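DsbA family protein (Salmonella typhimurium, PDB 7JVE) acts as a trimeric thioredoxin-like enzyme of the DsbA subfamily, with both thiol oxidase and disulfide isomerase activities. Local coordinates at residues E68-S73 against V220-T225; K119-F124 against T203-A208; A135-Q140 against A186-A191. All blocks are in the same frame, centred on the assembly; numbering follows the deposited sequence.

How the interactions relate
Interactions 1 and 2 lie in the thioredoxin core and reach the same sheet, whereas interaction 3, partly buried, lies in the helical region farther out. The first sets the end of helix 66-69 on strand 218-223 through leucine and methionine side chains; the second joins strand 115-120 to helix 199-210 with one asparagine-to-backbone hydrogen bond and two bridging waters; the third pairs helices 128-145 and 182-193 by apolar packing and an arginine face. Interactions 1 and 2 meet directly, K119 NZ being hydrogen-bonded to E68 O and L69 packing on L207. Interaction 2 touches interaction 3 where E120 comes against A135. Along the chain, interaction 3 nests within interaction 2, and interaction 2 within interaction 1.

Interaction 1 (E68-S73 against V220-T225); sequences ELLSSS and VVMPQT
No hydrogen bond crosses this buried contact, where the end of helix 66-69 meets the end of strand 218-223; the two segments of the thioredoxin fold meet by van der Waals packing, most of it between side chains. L69, in the last turn of helix 66-69, and L70, the first residue to abandon helical backbone angles, both point toward strand 218-223. The sulphur of M222 touches both. M222 places CG in the crowded position between its backbone N and carbonyl carbon (chi1 66°), and the chain is bent at chi3 (-44°). L69 crosses it at about a right angle, CD1 lying 3.9 Å from M222 SD, while L70 meets it tip to tip, with CD2 4.2 Å from the same sulphur. Farther back along the strand, L69 CD2 packs on V220 CG2 at 4.3 Å. L69 also packs on V87 and F89 of strand 84-90, and both L69 and V220 touch A62 of helix 37-64. Beyond the strand, Q224 crosses L70 obliquely; its amide is held by the backbone carbonyls of N80 and A82 through NE2 and by R115 through OE1. L70 CD1 rests 3.7 Å from the backbone oxygen Q224 O.

Interaction 2 (K119-F124 against T203-A208); sequences KEFPIF and TNQALA
N204, K119 and F121 carry much of this contact, in which helix 199-210 lies against the end of strand 115-120 in the thioredoxin core. N204 points from the helix toward the strand, CG anti to its own carbonyl carbon (chi1 -73°), which brings the carboxamide alongside the backbone of K119 and E120. Its ND2 donates to E120 O over 2.7 Å with an N-H...O angle of 161°. The donor arrives in the carbonyl plane on a lone pair, and the acceptor lies almost in the amide plane, so the bond fixes the turn of the carboxamide. The other end of that amide, OD1, receives a hydrogen bond from a water at 2.9 Å, and this water in turn accepts from K119 NZ at 2.6 Å. K119, bent at chi2, crosses N204 at about a right angle and sets CE 3.8 Å from L207 CD2; its ammonium also binds S74 OG and E68 O. Farther along the chain, the F121 ring, its CG in the crowded position between backbone N and carbonyl carbon, offers an edge to Q205 OE1, 3.6 Å from CD2, with ring and amide planes only 18° apart. F121 CD2 also packs on A208 CB. A second water donates to both Q205 OE1 and P122 O, while Q205 NE2 binds Q209 and S214. Across the segments, polar atoms are thus joined by one direct bond and two water bridges, and the nearby ammonium would probably polarise the N204 carboxamide through the first water, strengthening ND2 as a donor.

Interaction 3 (A135-Q140 against A186-A191); sequences ARVGEQ and AAVKEA
Helices 128-145 and 182-193 belong to the helical insertion that DsbA-family proteins carry within the thioredoxin fold, here between strands 115-120 and 218-223; they run roughly antiparallel, their short segments inclined at 146° with axes 10.3 Å apart at closest approach. V188 is the central side chain, its two methyls serving different neighbours on the facing helix. CG1, anti to the backbone N (chi1 167°), lies 3.9 Å from R136 CB and also touches V137 CG2 at 4.3 Å. CG2 meets Q140 CG at 4.0 Å, with Q140 bent at chi2 and sliding past V188 in the opposite direction. The aliphatic part of R136 likewise runs past V188, extended from CG to NE, and delivers its guanidinium to A191 one helical turn later. There the methyl sits over one face of the flat group, offset toward the rim, with A191 CB 3.4 Å from R136 NH1. NE donates to Q192 OE1 and NH2 to A196 O, which holds the guanidinium in place, so these N-H groups are taken up by neutral oxygens at and just beyond the end of helix 182-193 while one face packs on a methyl. No hydrogen bond joins the two segments themselves. Beside the contact, helix 169-176 covers V137 through V172 and A176, L180 in the following loop touches both V137 and Q140, and H198, just ahead of helix 199-210, packs on A135 and R136.

Interaction 1 (E68-S73 against V220-T225)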
loop_
_atom_site.group_PDB
_atom_site.type_symbol
_atom_site.label_atom_id
_atom_site.label_comp_id
_atom_site.label_asym_id
_atom_site.label_seq_id
_atom_site.Cartn_x
_atom_site.Cartn_y
_atom_site.Cartn_z
ATOM N N GLU A 68 -19.410 24.774 16.995
ATOM C CA GLU A 68 -17.961 24.760 17.098
ATOM C C GLU A 68 -17.324 24.837 15.716
ATOM O O GLU A 68 -16.352 25.574 15.515
ATOM C CB GLU A 68 -17.514 23.493 17.836
ATOM C CG GLU A 68 -17.975 23.472 19.288
ATOM C CD GLU A 68 -19.321 22.745 19.495
ATOM O OE1 GLU A 68 -19.410 21.918 20.431
ATOM O OE2 GLU A 68 -20.277 22.947 18.710
ATOM N N LEU A 69 -17.854 24.075 14.752
ATOM C CA LEU A 69 -17.304 24.088 13.400
ATOM C C LEU A 69 -17.331 25.490 12.800
ATOM O O LEU A 69 -16.413 25.878 12.069
ATOM C CB LEU A 69 -18.080 23.120 12.510
ATOM C CG LEU A 69 -17.841 21.622 12.729
ATOM C CD1 LEU A 69 -18.910 20.808 12.021
ATOM C CD2 LEU A 69 -16.460 21.209 12.261
ATOM N N LEU A 70 -18.383 26.259 13.083
ATOM C CA LEU A 70 -18.586 27.561 12.465
ATOM C C LEU A 70 -18.215 28.713 13.387
ATOM O O LEU A 70 -18.505 29.868 13.061
ATOM C CB LEU A 70 -20.032 27.712 12.001
ATOM C CG LEU A 70 -20.580 26.532 11.210
ATOM C CD1 LEU A 70 -22.002 26.805 10.792
ATOM C CD2 LEU A 70 -19.700 26.248 10.028
ATOM N N SER A 71 -17.571 28.413 14.518
ATOM C CA SER A 71 -17.135 29.418 15.482
ATOM C C SER A 71 -16.525 30.631 14.790
ATOM O O SER A 71 -15.690 30.496 13.894
ATOM C CB SER A 71 -16.108 28.794 16.435
ATOM O OG SER A 71 -15.534 29.796 17.256
ATOM N N SER A 72 -16.964 31.820 15.196
ATOM C CA SER A 72 -16.309 33.023 14.703
ATOM C C SER A 72 -14.947 33.255 15.356
ATOM O O SER A 72 -14.312 34.269 15.058
ATOM C CB SER A 72 -17.194 34.247 14.940
ATOM O OG SER A 72 -17.556 34.307 16.303
ATOM N N SER A 73 -14.502 32.369 16.253
ATOM C CA SER A 73 -13.169 32.467 16.822
ATOM C C SER A 73 -12.088 31.920 15.892
ATOM O O SER A 73 -10.905 32.202 16.111
ATOM C CB SER A 73 -13.119 31.741 18.167
ATOM O OG SER A 73 -13.800 32.479 19.170
ATOM N N VAL A 220 -15.229 19.830 6.069
ATOM C CA VAL A 220 -16.667 19.782 6.297
ATOM C C VAL A 220 -17.310 20.920 5.521
ATOM O O VAL A 220 -16.982 22.099 5.735
ATOM C CB VAL A 220 -17.049 19.890 7.779
ATOM C CG1 VAL A 220 -18.541 19.554 7.932
ATOM C CG2 VAL A 220 -16.172 18.990 8.634
ATOM N N VAL A 221 -18.246 20.571 4.650
ATOM C CA VAL A 221 -18.976 21.523 3.828
ATOM C C VAL A 221 -20.448 21.427 4.218
ATOM O O VAL A 221 -21.041 20.344 4.159
ATOM C CB VAL A 221 -18.769 21.240 2.335
ATOM C CG1 VAL A 221 -19.322 22.381 1.495
ATOM C CG2 VAL A 221 -17.260 20.985 2.063
ATOM N N MET A 222 -21.036 22.553 4.612
ATOM C CA MET A 222 -22.355 22.545 5.221
ATOM C C MET A 222 -22.969 23.931 5.133
ATOM O O MET A 222 -22.238 24.933 5.102
ATOM C CB MET A 222 -22.268 22.085 6.678
ATOM C CG MET A 222 -21.514 23.053 7.554
ATOM S SD MET A 222 -21.147 22.425 9.202
ATOM C CE MET A 222 -22.702 21.660 9.679
ATOM N N PRO A 223 -24.298 24.026 5.078
ATOM C CA PRO A 223 -24.950 25.329 5.239
ATOM C C PRO A 223 -24.702 25.861 6.639
ATOM O O PRO A 223 -24.566 25.106 7.601
ATOM C CB PRO A 223 -26.444 25.026 5.020
ATOM C CG PRO A 223 -26.484 23.637 4.440
ATOM C CD PRO A 223 -25.280 22.933 4.986
ATOM N N GLN A 224 -24.652 27.185 6.748
ATOM C CA GLN A 224 -24.388 27.779 8.048
ATOM C C GLN A 224 -25.650 27.871 8.895
ATOM O O GLN A 224 -25.567 27.751 10.121
ATOM C CB GLN A 224 -23.760 29.157 7.867
ATOM C CG GLN A 224 -22.350 29.149 7.268
ATOM C CD GLN A 224 -21.505 30.275 7.822
ATOM O OE1 GLN A 224 -20.706 30.066 8.724
ATOM N NE2 GLN A 224 -21.709 31.486 7.308
ATOM N N THR A 225 -26.815 28.075 8.273
ATOM C CA THR A 225 -28.060 28.204 9.020
ATOM C C THR A 225 -28.477 26.831 9.505
ATOM O O THR A 225 -28.474 25.865 8.736
ATOM C CB THR A 225 -29.195 28.742 8.154
ATOM O OG1 THR A 225 -29.477 27.776 7.133
ATOM C CG2 THR A 225 -28.793 30.077 7.523
#

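Interaction 2 (K119-F124 against T203-A208)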
loop_
_atom_site.group_PDB
_atom_site.type_symbol
_atom_site.label_atom_id
_atom_site.label_comp_id
_atom_site.label_asym_id
_atom_site.label_seq_id
_atom_site.Cartn_x
_atom_site.Cartn_y
_atom_site.Cartn_z
ATOM N N LYS A 119 -9.114 25.409 10.545
ATOM C CA LYS A 119 -8.947 24.726 11.833
ATOM C C LYS A 119 -7.552 24.100 11.881
ATOM O O LYS A 119 -7.360 22.962 11.461
ATOM C CB LYS A 119 -10.033 23.650 12.037
ATOM C CG LYS A 119 -11.437 24.167 11.914
ATOM C CD LYS A 119 -11.781 25.056 13.109
ATOM C CE LYS A 119 -13.275 25.140 13.317
ATOM N NZ LYS A 119 -13.626 25.925 14.527
ATOM N N GLU A 120 -6.587 24.845 12.416
ATOM C CA GLU A 120 -5.227 24.341 12.576
ATOM C C GLU A 120 -5.173 23.339 13.723
ATOM O O GLU A 120 -5.691 23.618 14.811
ATOM C CB GLU A 120 -4.273 25.498 12.859
ATOM C CG GLU A 120 -4.096 26.440 11.702
ATOM C CD GLU A 120 -3.370 27.718 12.080
ATOM O OE1 GLU A 120 -2.319 27.626 12.729
ATOM O OE2 GLU A 120 -3.832 28.816 11.695
ATOM N N PHE A 121 -4.538 22.185 13.489
ATOM C CA PHE A 121 -4.392 21.162 14.515
ATOM C C PHE A 121 -3.148 20.327 14.227
ATOM O O PHE A 121 -2.619 20.352 13.108
ATOM C CB PHE A 121 -5.655 20.278 14.610
ATOM C CG PHE A 121 -5.739 19.174 13.557
ATOM C CD1 PHE A 121 -5.803 19.479 12.209
ATOM C CD2 PHE A 121 -5.807 17.835 13.932
ATOM C CE1 PHE A 121 -5.900 18.463 11.227
ATOM C CE2 PHE A 121 -5.906 16.816 12.967
ATOM C CZ PHE A 121 -5.946 17.136 11.605
ATOM N N PRO A 122 -2.645 19.572 15.226
ATOM C CA PRO A 122 -1.427 18.773 15.033
ATOM C C PRO A 122 -1.714 17.292 14.839
ATOM O O PRO A 122 -2.356 16.683 15.703
ATOM C CB PRO A 122 -0.672 18.995 16.345
ATOM C CG PRO A 122 -1.780 19.316 17.360
ATOM C CD PRO A 122 -3.079 19.538 16.628
ATOM N N ILE A 123 -1.218 16.695 13.750
ATOM C CA ILE A 123 -1.491 15.282 13.489
ATOM C C ILE A 123 -0.826 14.401 14.540
ATOM O O ILE A 123 -1.400 13.403 14.980
ATOM C CB ILE A 123 -1.033 14.902 12.070
ATOM C CG1 ILE A 123 -1.912 15.581 11.032
ATOM C CG2 ILE A 123 -1.030 13.376 11.880
ATOM C CD1 ILE A 123 -1.480 15.271 9.627
ATOM N N PHE A 124 0.381 14.753 14.964
ATOM C CA PHE A 124 1.106 13.965 15.951
ATOM C C PHE A 124 1.474 14.819 17.162
ATOM O O PHE A 124 1.593 16.051 17.092
ATOM C CB PHE A 124 2.390 13.345 15.368
ATOM C CG PHE A 124 2.152 12.353 14.262
ATOM C CD1 PHE A 124 1.576 11.109 14.528
ATOM C CD2 PHE A 124 2.526 12.652 12.961
ATOM C CE1 PHE A 124 1.372 10.194 13.515
ATOM C CE2 PHE A 124 2.327 11.741 11.944
ATOM C CZ PHE A 124 1.749 10.509 12.221
ATOM N N THR A 203 -8.557 23.814 21.475
ATOM C CA THR A 203 -9.946 23.772 21.024
ATOM C C THR A 203 -10.086 22.996 19.726
ATOM O O THR A 203 -10.999 22.177 19.579
ATOM C CB THR A 203 -10.468 25.209 20.852
ATOM O OG1 THR A 203 -10.388 25.878 22.105
ATOM C CG2 THR A 203 -11.928 25.255 20.331
ATOM N N ASN A 204 -9.185 23.233 18.770
ATOM C CA ASN A 204 -9.284 22.547 17.485
ATOM C C ASN A 204 -9.044 21.046 17.628
ATOM O O ASN A 204 -9.694 20.247 16.953
ATOM C CB ASN A 204 -8.298 23.158 16.492
ATOM C CG ASN A 204 -8.728 24.520 16.016
ATOM O OD1 ASN A 204 -9.843 24.960 16.292
ATOM N ND2 ASN A 204 -7.853 25.200 15.289
ATOM N N GLN A 205 -8.102 20.644 18.487
ATOM C CA GLN A 205 -7.833 19.221 18.675
ATOM C C GLN A 205 -8.983 18.532 19.406
ATOM O O GLN A 205 -9.345 17.393 19.075
ATOM C CB GLN A 205 -6.530 19.024 19.442
ATOM C CG GLN A 205 -6.229 17.577 19.778
ATOM C CD GLN A 205 -6.025 16.736 18.532
ATOM O OE1 GLN A 205 -5.669 17.255 17.474
ATOM N NE2 GLN A 205 -6.256 15.429 18.651
ATOM N N ALA A 206 -9.575 19.211 20.394
ATOM C CA ALA A 206 -10.777 18.682 21.031
ATOM C C ALA A 206 -11.906 18.526 20.019
ATOM O O ALA A 206 -12.602 17.505 20.012
ATOM C CB ALA A 206 -11.210 19.581 22.193
ATOM N N LEU A 207 -12.094 19.527 19.149
ATOM C CA LEU A 207 -13.097 19.425 18.095
ATOM C C LEU A 207 -12.748 18.330 17.086
ATOM O O LEU A 207 -13.631 17.593 16.638
ATOM C CB LEU A 207 -13.250 20.769 17.380
ATOM C CG LEU A 207 -14.227 20.805 16.194
ATOM C CD1 LEU A 207 -15.656 20.373 16.613
ATOM C CD2 LEU A 207 -14.251 22.151 15.461
ATOM N N ALA A 208 -11.475 18.213 16.697
ATOM C CA ALA A 208 -11.111 17.121 15.786
ATOM C C ALA A 208 -11.424 15.760 16.401
ATOM O O ALA A 208 -11.900 14.853 15.709
ATOM C CB ALA A 208 -9.639 17.199 15.391
HETATM O O HOH W 1 -12.682 24.821 16.657
HETATM O O HOH W 2 -4.684 15.111 15.551
#

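Interaction 3 (A135-Q140 against A186-A191)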
loop_
_atom_site.group_PDB
_atom_site.type_symbol
_atom_site.label_atom_id
_atom_site.label_comp_id
_atom_site.label_asym_id
_atom_site.label_seq_id
_atom_site.Cartn_x
_atom_site.Cartn_y
_atom_site.Cartn_z
ATOM N N ALA A 135 -0.080 28.532 14.943
ATOM C CA ALA A 135 -1.415 29.031 15.247
ATOM C C ALA A 135 -1.358 30.367 15.996
ATOM O O ALA A 135 -2.200 31.239 15.760
ATOM C CB ALA A 135 -2.206 27.975 16.026
ATOM N N ARG A 136 -0.371 30.561 16.891
ATOM C CA ARG A 136 -0.231 31.853 17.575
ATOM C C ARG A 136 0.013 32.982 16.580
ATOM O O ARG A 136 -0.631 34.038 16.656
ATOM C CB ARG A 136 0.913 31.829 18.587
ATOM C CG ARG A 136 0.667 31.058 19.866
ATOM C CD ARG A 136 1.865 31.234 20.825
ATOM N NE ARG A 136 1.729 30.336 21.964
ATOM C CZ ARG A 136 0.869 30.534 22.960
ATOM N NH1 ARG A 136 0.078 31.601 22.954
ATOM N NH2 ARG A 136 0.781 29.668 23.946
ATOM N N VAL A 137 0.966 32.784 15.657
ATOM C CA VAL A 137 1.261 33.800 14.646
ATOM C C VAL A 137 0.035 34.066 13.798
ATOM O O VAL A 137 -0.378 35.218 13.614
ATOM C CB VAL A 137 2.445 33.371 13.768
ATOM C CG1 VAL A 137 2.746 34.471 12.735
ATOM C CG2 VAL A 137 3.659 33.042 14.617
ATOM N N GLY A 138 -0.578 32.993 13.284
ATOM C CA GLY A 138 -1.746 33.156 12.435
ATOM C C GLY A 138 -2.866 33.909 13.129
ATOM O O GLY A 138 -3.525 34.759 12.530
ATOM N N GLU A 139 -3.081 33.627 14.412
ATOM C CA GLU A 139 -4.129 34.342 15.112
ATOM C C GLU A 139 -3.808 35.829 15.231
ATOM O O GLU A 139 -4.697 36.669 15.067
ATOM C CB GLU A 139 -4.350 33.729 16.474
ATOM C CG GLU A 139 -5.417 34.453 17.219
ATOM C CD GLU A 139 -5.780 33.753 18.483
ATOM O OE1 GLU A 139 -6.805 33.027 18.458
ATOM O OE2 GLU A 139 -5.030 33.914 19.478
ATOM N N GLN A 140 -2.549 36.178 15.515
ATOM C CA GLN A 140 -2.167 37.588 15.555
ATOM C C GLN A 140 -2.374 38.249 14.200
ATOM O O GLN A 140 -2.947 39.341 14.114
ATOM C CB GLN A 140 -0.711 37.750 16.002
ATOM C CG GLN A 140 -0.501 37.477 17.460
ATOM C CD GLN A 140 -1.358 38.396 18.321
ATOM O OE1 GLN A 140 -1.364 39.621 18.145
ATOM N NE2 GLN A 140 -2.138 37.795 19.215
ATOM N N ALA A 186 7.629 39.484 19.810
ATOM C CA ALA A 186 8.136 39.244 21.153
ATOM C C ALA A 186 7.048 38.663 22.043
ATOM O O ALA A 186 7.325 37.802 22.888
ATOM C CB ALA A 186 8.704 40.535 21.756
ATOM N N ALA A 187 5.803 39.116 21.874
ATOM C CA ALA A 187 4.737 38.587 22.717
ATOM C C ALA A 187 4.456 37.126 22.389
ATOM O O ALA A 187 4.160 36.327 23.287
ATOM C CB ALA A 187 3.468 39.431 22.576
ATOM N N VAL A 188 4.566 36.752 21.111
ATOM C CA VAL A 188 4.353 35.358 20.735
ATOM C C VAL A 188 5.469 34.483 21.282
ATOM O O VAL A 188 5.233 33.359 21.754
ATOM C CB VAL A 188 4.236 35.217 19.206
ATOM C CG1 VAL A 188 4.348 33.751 18.826
ATOM C CG2 VAL A 188 2.930 35.817 18.721
ATOM N N LYS A 189 6.703 34.978 21.236
ATOM C CA LYS A 189 7.801 34.176 21.761
ATOM C C LYS A 189 7.617 33.922 23.251
ATOM O O LYS A 189 7.804 32.795 23.725
ATOM C CB LYS A 189 9.132 34.876 21.492
ATOM C CG LYS A 189 9.525 34.889 20.028
ATOM C CD LYS A 189 10.922 35.483 19.847
ATOM C CE LYS A 189 11.335 35.421 18.374
ATOM N NZ LYS A 189 12.399 36.400 18.015
ATOM N N GLU A 190 7.245 34.961 24.003
ATOM C CA GLU A 190 7.087 34.806 25.445
ATOM C C GLU A 190 5.952 33.840 25.786
ATOM O O GLU A 190 6.075 33.034 26.711
ATOM C CB GLU A 190 6.872 36.174 26.101
ATOM C CG GLU A 190 6.436 36.058 27.546
ATOM C CD GLU A 190 6.824 37.265 28.391
ATOM O OE1 GLU A 190 7.970 37.747 28.224
ATOM O OE2 GLU A 190 6.004 37.706 29.236
ATOM N N ALA A 191 4.846 33.883 25.038
ATOM C CA ALA A 191 3.756 32.942 25.282
ATOM C C ALA A 191 4.189 31.509 24.982
ATOM O O ALA A 191 3.926 30.586 25.764
ATOM C CB ALA A 191 2.537 33.327 24.438
#